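Local structure of cytochrome c2 (Rhodobacter sphaeroides, 1CXC) at residues I21-D24 against S25-I29; V44-A48 against G49-D53; Y57-G60 against M61-A64. The protein carries electrons through its covalently bound heme c, serving as electron donor to the oxidized bacteriochlorophyll in the photophosphorylation pathway of purple photosynthetic bacteria. One frame throughout, in Å; residues are numbered along the deposited sequence.

Contact 1 (I21-D24 against S25-I29); sequences IVDD and SGTTI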
ATOM      1  N   ILE A  21       5.116  -2.649   8.884  1.00 13.55           N
ATOM      2  CA  ILE A  21       4.394  -3.915   8.754  1.00 13.07           C
ATOM      3  C   ILE A  21       4.493  -4.620  10.108  1.00 13.25           C
ATOM      4  O   ILE A  21       5.596  -4.991  10.522  1.00 13.23           O
ATOM      5  CB  ILE A  21       4.961  -4.852   7.646  1.00 12.19           C
ATOM      6  CG1 ILE A  21       4.950  -4.194   6.274  1.00 12.05           C
ATOM      7  CG2 ILE A  21       4.171  -6.164   7.591  1.00  9.63           C
ATOM      8  CD1 ILE A  21       5.694  -5.034   5.214  1.00  8.58           C
ATOM      9  N   VAL A  22       3.478  -4.442  10.949  1.00 12.01           N
ATOM     10  CA  VAL A  22       3.463  -5.042  12.280  1.00 15.06           C
ATOM     11  C   VAL A  22       2.350  -6.079  12.317  1.00 15.73           C
ATOM     12  O   VAL A  22       1.195  -5.747  12.081  1.00 16.16           O
ATOM     13  CB  VAL A  22       3.195  -3.937  13.320  1.00 13.70           C
ATOM     14  CG1 VAL A  22       2.969  -4.544  14.689  1.00 15.42           C
ATOM     15  CG2 VAL A  22       4.353  -2.950  13.352  1.00 16.21           C
ATOM     16  N   ASP A  23       2.593  -7.296  12.790  1.00 16.57           N
ATOM     17  CA  ASP A  23       1.515  -8.267  12.753  1.00 16.82           C
ATOM     18  C   ASP A  23       0.552  -8.213  13.921  1.00 18.31           C
ATOM     19  O   ASP A  23       0.545  -7.280  14.717  1.00 17.03           O
ATOM     20  CB  ASP A  23       2.078  -9.656  12.581  1.00 17.79           C
ATOM     21  CG  ASP A  23       2.785 -10.188  13.816  1.00 21.27           C
ATOM     22  OD1 ASP A  23       2.524  -9.718  14.925  1.00 18.58           O
ATOM     23  OD2 ASP A  23       3.554 -11.131  13.655  1.00 23.41           O
ATOM     24  N   ASP A  24      -0.447  -9.090  13.902  1.00 19.02           N
ATOM     25  CA  ASP A  24      -1.450  -9.053  14.936  1.00 21.59           C
ATOM     26  C   ASP A  24      -0.989  -9.427  16.326  1.00 24.47           C
ATOM     27  O   ASP A  24      -1.696  -9.132  17.286  1.00 26.44           O
ATOM     28  CB  ASP A  24      -2.610  -9.920  14.514  1.00 22.45           C
ATOM     29  CG  ASP A  24      -3.314  -9.347  13.292  1.00 24.18           C
ATOM     30  OD1 ASP A  24      -3.236  -8.135  13.095  1.00 23.88           O
ATOM     31  OD2 ASP A  24      -3.932 -10.105  12.539  1.00 25.47           O
ATOM     32  N   SER A  25       0.288  -9.758  16.505  1.00 27.19           N
ATOM     33  CA  SER A  25       0.771 -10.084  17.838  1.00 26.88           C
ATOM     34  C   SER A  25       1.687  -8.981  18.342  1.00 27.30           C
ATOM     35  O   SER A  25       2.148  -8.999  19.485  1.00 25.62           O
ATOM     36  CB  SER A  25       1.512 -11.412  17.821  1.00 29.05           C
ATOM     37  OG  SER A  25       2.799 -11.284  17.233  1.00 35.43           O
ATOM     38  N   GLY A  26       1.819  -7.924  17.542  1.00 26.27           N
ATOM     39  CA  GLY A  26       2.657  -6.807  17.906  1.00 25.53           C
ATOM     40  C   GLY A  26       4.091  -6.955  17.424  1.00 25.06           C
ATOM     41  O   GLY A  26       4.919  -6.080  17.660  1.00 27.87           O
ATOM     42  N   THR A  27       4.393  -7.940  16.584  1.00 22.69           N
ATOM     43  CA  THR A  27       5.751  -8.073  16.128  1.00 21.45           C
ATOM     44  C   THR A  27       6.018  -7.214  14.899  1.00 22.17           C
ATOM     45  O   THR A  27       5.196  -7.122  13.993  1.00 21.15           O
ATOM     46  CB  THR A  27       6.017  -9.525  15.773  1.00 22.71           C
ATOM     47  OG1 THR A  27       5.875 -10.266  16.976  1.00 26.44           O
ATOM     48  CG2 THR A  27       7.390  -9.714  15.155  1.00 23.60           C
ATOM     49  N   THR A  28       7.136  -6.493  14.894  1.00 19.88           N
ATOM     50  CA  THR A  28       7.494  -5.676  13.758  1.00 19.82           C
ATOM     51  C   THR A  28       8.211  -6.511  12.716  1.00 19.73           C
ATOM     52  O   THR A  28       9.209  -7.161  13.015  1.00 20.63           O
ATOM     53  CB  THR A  28       8.451  -4.554  14.164  1.00 19.13           C
ATOM     54  OG1 THR A  28       7.714  -3.649  14.968  1.00 19.48           O
ATOM     55  CG2 THR A  28       9.022  -3.859  12.948  1.00 18.34           C
ATOM     56  N   ILE A  29       7.603  -6.749  11.561  1.00 18.63           N
ATOM     57  CA  ILE A  29       8.317  -7.504  10.560  1.00 18.95           C
ATOM     58  C   ILE A  29       9.121  -6.567   9.651  1.00 17.47           C
ATOM     59  O   ILE A  29      10.248  -6.850   9.257  1.00 18.37           O
ATOM     60  CB  ILE A  29       7.383  -8.502   9.800  1.00 21.15           C
ATOM     61  CG1 ILE A  29       7.241  -8.145   8.346  1.00 22.54           C
ATOM     62  CG2 ILE A  29       6.043  -8.711  10.493  1.00 19.29           C
ATOM     63  CD1 ILE A  29       8.058  -9.104   7.471  1.00 24.07           C
TER

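Contact 2 (V44-A48 against G49-D53); sequences VGRTA and GTQAD. With HEC (heme c), chain B.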
ATOM      1  N   VAL A  44      -2.827  -7.266   1.654  1.00 15.41           N
ATOM      2  CA  VAL A  44      -3.223  -8.167   0.583  1.00 14.66           C
ATOM      3  C   VAL A  44      -4.694  -8.531   0.626  1.00 12.96           C
ATOM      4  O   VAL A  44      -5.164  -9.144   1.575  1.00 15.08           O
ATOM      5  CB  VAL A  44      -2.340  -9.426   0.601  1.00 13.52           C
ATOM      6  CG1 VAL A  44      -2.776 -10.370  -0.510  1.00 15.33           C
ATOM      7  CG2 VAL A  44      -0.876  -9.049   0.383  1.00 13.87           C
ATOM      8  N   GLY A  45      -5.468  -8.064  -0.366  1.00 14.54           N
ATOM      9  CA  GLY A  45      -6.888  -8.345  -0.384  1.00 13.12           C
ATOM     10  C   GLY A  45      -7.688  -7.444   0.539  1.00 14.88           C
ATOM     11  O   GLY A  45      -8.911  -7.469   0.531  1.00 15.10           O
ATOM     12  N   ARG A  46      -7.095  -6.385   1.076  1.00 13.26           N
ATOM     13  CA  ARG A  46      -7.833  -5.509   1.953  1.00 13.01           C
ATOM     14  C   ARG A  46      -8.527  -4.392   1.181  1.00 14.50           C
ATOM     15  O   ARG A  46      -7.983  -3.794   0.244  1.00 12.38           O
ATOM     16  CB  ARG A  46      -6.837  -4.914   2.957  1.00 12.93           C
ATOM     17  CG  ARG A  46      -7.388  -4.115   4.139  1.00 13.43           C
ATOM     18  CD  ARG A  46      -6.400  -2.984   4.481  1.00 19.13           C
ATOM     19  NE  ARG A  46      -5.426  -3.401   5.444  1.00 19.35           N
ATOM     20  CZ  ARG A  46      -4.203  -2.864   5.545  1.00 16.25           C
ATOM     21  NH1 ARG A  46      -3.922  -1.590   5.274  1.00 10.72           N
ATOM     22  NH2 ARG A  46      -3.468  -3.420   6.468  1.00 15.69           N
ATOM     23  N   THR A  47      -9.744  -4.037   1.621  1.00 14.48           N
ATOM     24  CA  THR A  47     -10.470  -2.940   1.000  1.00 13.48           C
ATOM     25  C   THR A  47      -9.739  -1.658   1.302  1.00 14.00           C
ATOM     26  O   THR A  47      -9.313  -1.419   2.443  1.00 13.47           O
ATOM     27  CB  THR A  47     -11.870  -2.812   1.571  1.00 13.81           C
ATOM     28  OG1 THR A  47     -12.461  -4.055   1.284  1.00 14.43           O
ATOM     29  CG2 THR A  47     -12.647  -1.670   0.927  1.00 12.92           C
ATOM     30  N   ALA A  48      -9.537  -0.854   0.274  1.00 14.31           N
ATOM     31  CA  ALA A  48      -8.802   0.380   0.432  1.00 14.91           C
ATOM     32  C   ALA A  48      -9.454   1.344   1.406  1.00 15.82           C
ATOM     33  O   ALA A  48     -10.679   1.418   1.490  1.00 16.97           O
ATOM     34  CB  ALA A  48      -8.698   1.048  -0.935  1.00 12.79           C
ATOM     35  N   GLY A  49      -8.664   2.016   2.259  1.00 15.00           N
ATOM     36  CA  GLY A  49      -9.240   2.989   3.175  1.00 12.70           C
ATOM     37  C   GLY A  49      -9.966   2.353   4.332  1.00 12.06           C
ATOM     38  O   GLY A  49     -10.708   3.034   5.014  1.00 13.23           O
ATOM     39  N   THR A  50      -9.509   1.207   4.803  1.00 10.79           N
ATOM     40  CA  THR A  50     -10.220   0.577   5.893  1.00 12.87           C
ATOM     41  C   THR A  50      -9.356   0.122   7.065  1.00 14.15           C
ATOM     42  O   THR A  50      -9.893  -0.502   7.970  1.00 16.52           O
ATOM     43  CB  THR A  50     -11.097  -0.611   5.411  1.00 12.29           C
ATOM     44  OG1 THR A  50     -10.231  -1.629   4.981  1.00 16.56           O
ATOM     45  CG2 THR A  50     -12.051  -0.249   4.283  1.00 13.27           C
ATOM     46  N   GLN A  51      -8.020   0.304   7.076  1.00 14.85           N
ATOM     47  CA  GLN A  51      -7.257  -0.147   8.249  1.00 14.34           C
ATOM     48  C   GLN A  51      -7.878   0.480   9.494  1.00 15.35           C
ATOM     49  O   GLN A  51      -8.009   1.701   9.573  1.00 15.17           O
ATOM     50  CB  GLN A  51      -5.791   0.264   8.084  1.00 15.20           C
ATOM     51  CG  GLN A  51      -4.919   0.076   9.320  1.00 17.12           C
ATOM     52  CD  GLN A  51      -4.590  -1.377   9.558  1.00 17.89           C
ATOM     53  OE1 GLN A  51      -4.904  -2.232   8.714  1.00 20.42           O
ATOM     54  NE2 GLN A  51      -4.032  -1.718  10.726  1.00 16.26           N
ATOM     55  N   ALA A  52      -8.298  -0.324  10.484  1.00 13.63           N
ATOM     56  CA  ALA A  52      -9.023   0.231  11.624  1.00 15.78           C
ATOM     57  C   ALA A  52      -8.321   1.259  12.508  1.00 16.56           C
ATOM     58  O   ALA A  52      -8.921   2.248  12.947  1.00 15.80           O
ATOM     59  CB  ALA A  52      -9.501  -0.898  12.531  1.00 16.03           C
ATOM     60  N   ASP A  53      -7.005   1.229  12.610  1.00 18.12           N
ATOM     61  CA  ASP A  53      -6.371   2.197  13.480  1.00 18.07           C
ATOM     62  C   ASP A  53      -5.747   3.349  12.735  1.00 18.94           C
ATOM     63  O   ASP A  53      -4.895   4.039  13.261  1.00 21.47           O
ATOM     64  CB  ASP A  53      -5.314   1.509  14.322  1.00 20.89           C
ATOM     65  CG  ASP A  53      -4.219   0.845  13.492  1.00 23.31           C
ATOM     66  OD1 ASP A  53      -4.332   0.792  12.266  1.00 26.20           O
ATOM     67  OD2 ASP A  53      -3.496   0.052  14.079  1.00 28.22           O
TER
HETATM   68 FE   HEC B 125       2.037   4.647   1.208  1.00 12.12          FE
HETATM   69  CHA HEC B 125      -1.309   4.572   1.704  1.00 10.23           C
HETATM   70  CHB HEC B 125       1.930   1.522  -0.145  1.00  9.29           C
HETATM   71  CHC HEC B 125       5.396   4.812   0.545  1.00 11.47           C
HETATM   72  CHD HEC B 125       2.236   7.647   2.841  1.00 10.59           C
HETATM   73  NA  HEC B 125       0.613   3.334   0.817  1.00  7.33           N
HETATM   74  C1A HEC B 125      -0.741   3.474   1.080  1.00  9.03           C
HETATM   75  C2A HEC B 125      -1.480   2.311   0.623  1.00  9.51           C
HETATM   76  C3A HEC B 125      -0.580   1.462   0.076  1.00  7.83           C
HETATM   77  C4A HEC B 125       0.720   2.092   0.233  1.00  8.84           C
HETATM   78  CMA HEC B 125      -0.909   0.166  -0.653  1.00  8.08           C
HETATM   79  CAA HEC B 125      -2.967   2.036   0.799  1.00 11.47           C
HETATM   80  CBA HEC B 125      -3.195   1.111   1.985  1.00 12.62           C
HETATM   81  CGA HEC B 125      -4.622   1.035   2.503  1.00  9.44           C
HETATM   82  O1A HEC B 125      -4.794   0.994   3.703  1.00 10.67           O
HETATM   83  O2A HEC B 125      -5.542   1.213   1.711  1.00 14.06           O
HETATM   84  NB  HEC B 125       3.358   3.448   0.369  1.00 11.38           N
HETATM   85  C1B HEC B 125       3.157   2.146  -0.067  1.00 10.87           C
HETATM   86  C2B HEC B 125       4.402   1.547  -0.517  1.00 12.48           C
HETATM   87  C3B HEC B 125       5.387   2.493  -0.405  1.00 12.97           C
HETATM   88  C4B HEC B 125       4.726   3.664   0.162  1.00 11.64           C
HETATM   89  CMB HEC B 125       4.563   0.112  -1.032  1.00 11.48           C
HETATM   90  CAB HEC B 125       6.741   2.368  -0.829  1.00  8.25           C
HETATM   91  CBB HEC B 125       7.110   2.180  -2.240  1.00 10.12           C
HETATM   92  NC  HEC B 125       3.479   5.966   1.572  1.00 10.26           N
HETATM   93  C1C HEC B 125       4.820   5.875   1.209  1.00 11.50           C
HETATM   94  C2C HEC B 125       5.578   6.989   1.742  1.00 10.86           C
HETATM   95  C3C HEC B 125       4.693   7.785   2.386  1.00 12.39           C
HETATM   96  C4C HEC B 125       3.399   7.139   2.290  1.00 11.21           C
HETATM   97  CMC HEC B 125       7.094   7.108   1.768  1.00 10.87           C
HETATM   98  CAC HEC B 125       4.971   8.972   3.058  1.00 11.81           C
HETATM   99  CBC HEC B 125       5.620  10.107   2.419  1.00 14.61           C
HETATM  100  ND  HEC B 125       0.757   5.830   2.091  1.00 11.95           N
HETATM  101  C1D HEC B 125       0.994   7.042   2.737  1.00 11.61           C
HETATM  102  C2D HEC B 125      -0.240   7.641   3.198  1.00 11.94           C
HETATM  103  C3D HEC B 125      -1.242   6.817   2.820  1.00 11.04           C
HETATM  104  C4D HEC B 125      -0.619   5.684   2.163  1.00 11.24           C
HETATM  105  CMD HEC B 125      -0.392   8.971   3.932  1.00  9.92           C
HETATM  106  CAD HEC B 125      -2.723   7.166   2.802  1.00 12.69           C
HETATM  107  CBD HEC B 125      -3.187   7.532   1.393  1.00 15.01           C
HETATM  108  CGD HEC B 125      -4.460   8.389   1.337  1.00 17.08           C
HETATM  109  O1D HEC B 125      -4.750   8.927   0.279  1.00 17.28           O
HETATM  110  O2D HEC B 125      -5.306   8.233   2.201  1.00 16.67           O

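Contact 3 (Y57-G60 against M61-A64); sequences YGEG and MKEA. With HEC (heme c), chain B.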
ATOM      1  N   TYR A  57      -6.811   8.666   6.478  1.00 20.87           N
ATOM      2  CA  TYR A  57      -7.099   8.479   5.057  1.00 17.90           C
ATOM      3  C   TYR A  57      -7.728   9.712   4.422  1.00 18.42           C
ATOM      4  O   TYR A  57      -8.485  10.451   5.063  1.00 19.13           O
ATOM      5  CB  TYR A  57      -8.057   7.317   4.822  1.00 14.60           C
ATOM      6  CG  TYR A  57      -7.447   5.956   5.042  1.00 13.94           C
ATOM      7  CD1 TYR A  57      -6.462   5.468   4.194  1.00 11.30           C
ATOM      8  CD2 TYR A  57      -7.936   5.185   6.074  1.00 10.35           C
ATOM      9  CE1 TYR A  57      -5.990   4.181   4.405  1.00 11.76           C
ATOM     10  CE2 TYR A  57      -7.471   3.909   6.282  1.00 11.26           C
ATOM     11  CZ  TYR A  57      -6.511   3.417   5.437  1.00  9.17           C
ATOM     12  OH  TYR A  57      -6.152   2.109   5.573  1.00 11.64           O
ATOM     13  N   GLY A  58      -7.435   9.946   3.146  1.00 17.44           N
ATOM     14  CA  GLY A  58      -8.027  11.059   2.446  1.00 20.38           C
ATOM     15  C   GLY A  58      -9.392  10.631   1.911  1.00 22.68           C
ATOM     16  O   GLY A  58      -9.725   9.442   1.838  1.00 19.87           O
ATOM     17  N   GLU A  59     -10.189  11.575   1.423  1.00 26.57           N
ATOM     18  CA  GLU A  59     -11.504  11.219   0.933  1.00 30.84           C
ATOM     19  C   GLU A  59     -11.441  10.483  -0.391  1.00 28.12           C
ATOM     20  O   GLU A  59     -12.207   9.551  -0.623  1.00 27.20           O
ATOM     21  CB  GLU A  59     -12.365  12.469   0.832  1.00 39.29           C
ATOM     22  CG  GLU A  59     -12.398  13.243   2.146  1.00 53.83           C
ATOM     23  CD  GLU A  59     -12.602  12.374   3.388  1.00 61.58           C
ATOM     24  OE1 GLU A  59     -13.489  11.521   3.371  1.00 68.44           O
ATOM     25  OE2 GLU A  59     -11.979  12.641   4.419  1.00 67.61           O
ATOM     26  N   GLY A  60     -10.370  10.657  -1.162  1.00 25.82           N
ATOM     27  CA  GLY A  60     -10.287   9.920  -2.415  1.00 22.81           C
ATOM     28  C   GLY A  60     -10.083   8.419  -2.160  1.00 23.14           C
ATOM     29  O   GLY A  60     -10.639   7.574  -2.868  1.00 20.61           O
ATOM     30  N   MET A  61      -9.251   8.058  -1.155  1.00 20.80           N
ATOM     31  CA  MET A  61      -8.980   6.665  -0.840  1.00 18.94           C
ATOM     32  C   MET A  61     -10.203   6.017  -0.226  1.00 18.21           C
ATOM     33  O   MET A  61     -10.456   4.833  -0.404  1.00 18.48           O
ATOM     34  CB  MET A  61      -7.795   6.596   0.133  1.00 17.52           C
ATOM     35  CG  MET A  61      -7.405   5.173   0.494  1.00 18.86           C
ATOM     36  SD  MET A  61      -6.614   4.314  -0.869  1.00 21.10           S
ATOM     37  CE  MET A  61      -4.955   4.898  -0.673  1.00 22.84           C
ATOM     38  N   LYS A  62     -10.905   6.732   0.642  1.00 20.71           N
ATOM     39  CA  LYS A  62     -12.094   6.157   1.237  1.00 24.94           C
ATOM     40  C   LYS A  62     -13.127   5.866   0.148  1.00 25.20           C
ATOM     41  O   LYS A  62     -13.741   4.795   0.096  1.00 24.91           O
ATOM     42  CB  LYS A  62     -12.659   7.130   2.253  1.00 27.74           C
ATOM     43  CG  LYS A  62     -11.944   7.107   3.595  1.00 34.49           C
ATOM     44  CD  LYS A  62     -12.481   8.236   4.476  1.00 42.48           C
ATOM     45  CE  LYS A  62     -11.567   8.448   5.675  1.00 48.65           C
ATOM     46  NZ  LYS A  62     -12.039   9.514   6.545  1.00 51.53           N
ATOM     47  N   GLU A  63     -13.275   6.804  -0.786  1.00 24.89           N
ATOM     48  CA  GLU A  63     -14.190   6.662  -1.892  1.00 26.10           C
ATOM     49  C   GLU A  63     -13.873   5.419  -2.720  1.00 24.88           C
ATOM     50  O   GLU A  63     -14.771   4.793  -3.285  1.00 24.06           O
ATOM     51  CB  GLU A  63     -14.028   7.892  -2.751  1.00 31.65           C
ATOM     52  CG  GLU A  63     -15.151   8.073  -3.749  1.00 41.26           C
ATOM     53  CD  GLU A  63     -14.957   9.270  -4.676  1.00 46.47           C
ATOM     54  OE1 GLU A  63     -14.408  10.289  -4.241  1.00 48.92           O
ATOM     55  OE2 GLU A  63     -15.466   9.215  -5.795  1.00 47.87           O
ATOM     56  N   ALA A  64     -12.616   5.294  -3.149  1.00 21.77           N
ATOM     57  CA  ALA A  64     -12.220   4.141  -3.927  1.00 20.02           C
ATOM     58  C   ALA A  64     -12.575   2.838  -3.229  1.00 19.38           C
ATOM     59  O   ALA A  64     -12.850   1.838  -3.886  1.00 19.33           O
ATOM     60  CB  ALA A  64     -10.711   4.171  -4.130  1.00 19.75           C
TER
HETATM   61 FE   HEC B 125       2.037   4.647   1.208  1.00 12.12          FE
HETATM   62  CHA HEC B 125      -1.309   4.572   1.704  1.00 10.23           C
HETATM   63  CHB HEC B 125       1.930   1.522  -0.145  1.00  9.29           C
HETATM   64  CHC HEC B 125       5.396   4.812   0.545  1.00 11.47           C
HETATM   65  CHD HEC B 125       2.236   7.647   2.841  1.00 10.59           C
HETATM   66  NA  HEC B 125       0.613   3.334   0.817  1.00  7.33           N
HETATM   67  C1A HEC B 125      -0.741   3.474   1.080  1.00  9.03           C
HETATM   68  C2A HEC B 125      -1.480   2.311   0.623  1.00  9.51           C
HETATM   69  C3A HEC B 125      -0.580   1.462   0.076  1.00  7.83           C
HETATM   70  C4A HEC B 125       0.720   2.092   0.233  1.00  8.84           C
HETATM   71  CMA HEC B 125      -0.909   0.166  -0.653  1.00  8.08           C
HETATM   72  CAA HEC B 125      -2.967   2.036   0.799  1.00 11.47           C
HETATM   73  CBA HEC B 125      -3.195   1.111   1.985  1.00 12.62           C
HETATM   74  CGA HEC B 125      -4.622   1.035   2.503  1.00  9.44           C
HETATM   75  O1A HEC B 125      -4.794   0.994   3.703  1.00 10.67           O
HETATM   76  O2A HEC B 125      -5.542   1.213   1.711  1.00 14.06           O
HETATM   77  NB  HEC B 125       3.358   3.448   0.369  1.00 11.38           N
HETATM   78  C1B HEC B 125       3.157   2.146  -0.067  1.00 10.87           C
HETATM   79  C2B HEC B 125       4.402   1.547  -0.517  1.00 12.48           C
HETATM   80  C3B HEC B 125       5.387   2.493  -0.405  1.00 12.97           C
HETATM   81  C4B HEC B 125       4.726   3.664   0.162  1.00 11.64           C
HETATM   82  CMB HEC B 125       4.563   0.112  -1.032  1.00 11.48           C
HETATM   83  CAB HEC B 125       6.741   2.368  -0.829  1.00  8.25           C
HETATM   84  CBB HEC B 125       7.110   2.180  -2.240  1.00 10.12           C
HETATM   85  NC  HEC B 125       3.479   5.966   1.572  1.00 10.26           N
HETATM   86  C1C HEC B 125       4.820   5.875   1.209  1.00 11.50           C
HETATM   87  C2C HEC B 125       5.578   6.989   1.742  1.00 10.86           C
HETATM   88  C3C HEC B 125       4.693   7.785   2.386  1.00 12.39           C
HETATM   89  C4C HEC B 125       3.399   7.139   2.290  1.00 11.21           C
HETATM   90  CMC HEC B 125       7.094   7.108   1.768  1.00 10.87           C
HETATM   91  CAC HEC B 125       4.971   8.972   3.058  1.00 11.81           C
HETATM   92  CBC HEC B 125       5.620  10.107   2.419  1.00 14.61           C
HETATM   93  ND  HEC B 125       0.757   5.830   2.091  1.00 11.95           N
HETATM   94  C1D HEC B 125       0.994   7.042   2.737  1.00 11.61           C
HETATM   95  C2D HEC B 125      -0.240   7.641   3.198  1.00 11.94           C
HETATM   96  C3D HEC B 125      -1.242   6.817   2.820  1.00 11.04           C
HETATM   97  C4D HEC B 125      -0.619   5.684   2.163  1.00 11.24           C
HETATM   98  CMD HEC B 125      -0.392   8.971   3.932  1.00  9.92           C
HETATM   99  CAD HEC B 125      -2.723   7.166   2.802  1.00 12.69           C
HETATM  100  CBD HEC B 125      -3.187   7.532   1.393  1.00 15.01           C
HETATM  101  CGD HEC B 125      -4.460   8.389   1.337  1.00 17.08           C
HETATM  102  O1D HEC B 125      -4.750   8.927   0.279  1.00 17.28           O
HETATM  103  O2D HEC B 125      -5.306   8.233   2.201  1.00 16.67           O

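Contact 1 (I21-D24 against S25-I29)
Asp23 OD1 is gripped by three donors from residues two and four further along the chain: Ser25 N at 2.7 Å from OD1, Ser25 OG at 2.8 Å and Thr27 N at 3.1 Å. The hydroxyl comes in on the syn side, near the carboxylate plane, whereas the two amides approach from well out of that plane. The bond from Ser25 N closes an Asx turn. A chi1 of 72° sets the carboxylate of Asp23 between its own N and carbonyl carbon, folding it back over the turn, within reach of these donors. Ser25 suits its place because a short hydroxyl can reach the same oxygen as its amide, and Ser25 OG also accepts a bond from Thr27 OG1.

Beneath this side-chain clasp runs the backbone of a hairpin with a type I turn from Asp23 to Gly26 followed by a G1 beta bulge. Gly26 N donates to Asp23 O at 3.2 Å, and Asp23 N donates to Thr27 O at 2.9 Å. Gly26 has a phi of 90°, where a side chain would jam against the preceding carbonyl. Next come Val22 and Thr28, an antiparallel non-hydrogen-bonded pair with their side chains on one face: Val22 CG2 lies 3.8 Å from Thr28 OG1. Ile29 N then bonds to Ile21 O. In Ile21 a chi1 of -58° places CG1 beside the backbone N and so sends CG2 to the far side of CB from N, where it rests 3.7 Å from Ile29 CG1.

At the exposed corner Asp24 turns its carboxylate outward to a salt bridge with Arg123. The other end of the hairpin, strands 21-22 and 28-30, is pinned inward: both isoleucines lie on helix 107-120, Ile21 against Tyr116 and Leu117, Ile29 against Tyr116 and Val120.

Contact 2 (V44-A48 against G49-D53)
Gln51 lays OE1 over one face of the Arg46 guanidinium, 2.9 Å from Arg46 NH2, but the direction is poor for a hydrogen bond and the amide and guanidinium planes stand 48° apart, so the attraction is probably electrostatic. This belongs to the inner, close-fitting side of the bend. Ala48 is buried there, its small methyl group lying against Leu69 and Trp71, and Gly49 N donates to heme O2A at 3.3 Å in a nearly straight bond of 164°. Arg46 NH1 meets the other oxygen of that propionate, O1A, at the edge of the guanidinium, with NH1 and O1A 3.1 Å apart.

Thr47 to Thr50 form a type II beta turn whose third residue is Gly49, with a positive phi that suits glycine; a side chain there would clash with Ala48 O. As in other class I cytochromes c, this loop closes over a heme propionate, and here one carboxylate is held by a backbone amide and an arginine together, with Tyr57 as a further donor. Arg46 is further fixed by NH2 donating to Asn39 O. An alanine in place of Arg46 would remove the guanidinium and would probably leave the propionate charge less well compensated and Asn39 O without this donor.

Toward solvent the fit relaxes. The exposed Thr50 reaches back across the turn with OG1 to Thr47 O, 2.7 Å away, in the one hydrogen bond that joins 44-48 to 49-53. The hydroxyl sits between the backbone N and carbonyl carbon of Thr50 (chi1 68°), which brings it over the chain, while the methyl CG2 of Thr50 lies 3.7 Å from Thr47 CG2. A threonine serves here with both of its branches. The nitrogen of the Gln51 amide, NE2, donates to OD1 of the exposed Asp53 at 3.0 Å.

Contact 3 (Y57-G60 against M61-A64)
Backbone bonds join residues 57-60 to 61-64 as the first turn of helix 59-66. Gly58, the N-cap, offers its carbonyl to Lys62 N at 3.2 Å and more weakly to Met61 N; Glu59 O and Gly60 O continue the pattern with Glu63 N and Ala64 N. Gly60 is buried and has no side chain to be accommodated there.

Apolar contact comes from Met61 and Tyr57. With chi1 at -178°, CG of Met61 lies on the far side of CB from N and 3.8 Å from Tyr57 CD1, and bends at the next two torsions carry the methyl CE to heme CAA and CBD, 3.8 Å from each. An unbranched, pliable methionine can follow such a path from the tyrosine ring to the carbons of the propionate arms. On the outer side the extended Lys62 passes its CE within 3.8 Å of Tyr57 CB.

Charge pairing is loose: Glu59 and Lys62 extend alongside each other at the surface, in a long salt bridge with 3.8 Å between Glu59 OE2 and Lys62 NZ.

Hydrogen bonds to the cofactor are firmer. Tyr57 OH donates to heme O1A at 2.6 Å, and Gly58 N donates to heme O2D at 2.9 Å in a bond of 164°. The tyrosine hydroxyl also accepts from Gln51 N, which helps to fix its rotation. Since both propionates meet neutral donors here, and the second lies at the start of a helix, the local dipoles would probably help to stabilise their negative charge in a largely buried pocket.

Contacts 1, 2 and 3 follow one another in that order along the single chain. Contact 1 is a surface hairpin of strands 21-22 and 28-30; contact 2 belongs to the loop between this hairpin and helix 59-66, and contact 3 is the start of that helix. Centres of contacts 1 and 2 lie about 16 Å apart without touching, and the centres of contacts 1 and 3 about 25 Å apart. Contacts 2 and 3, with centres about 11 Å apart, do touch, Gly49 packing on Tyr57 and Met61. Both meet the heme, so successive parts of the chain enclose its propionates, whereas the hairpin stands farther out, the Ile21 side chain about 8 Å from the heme.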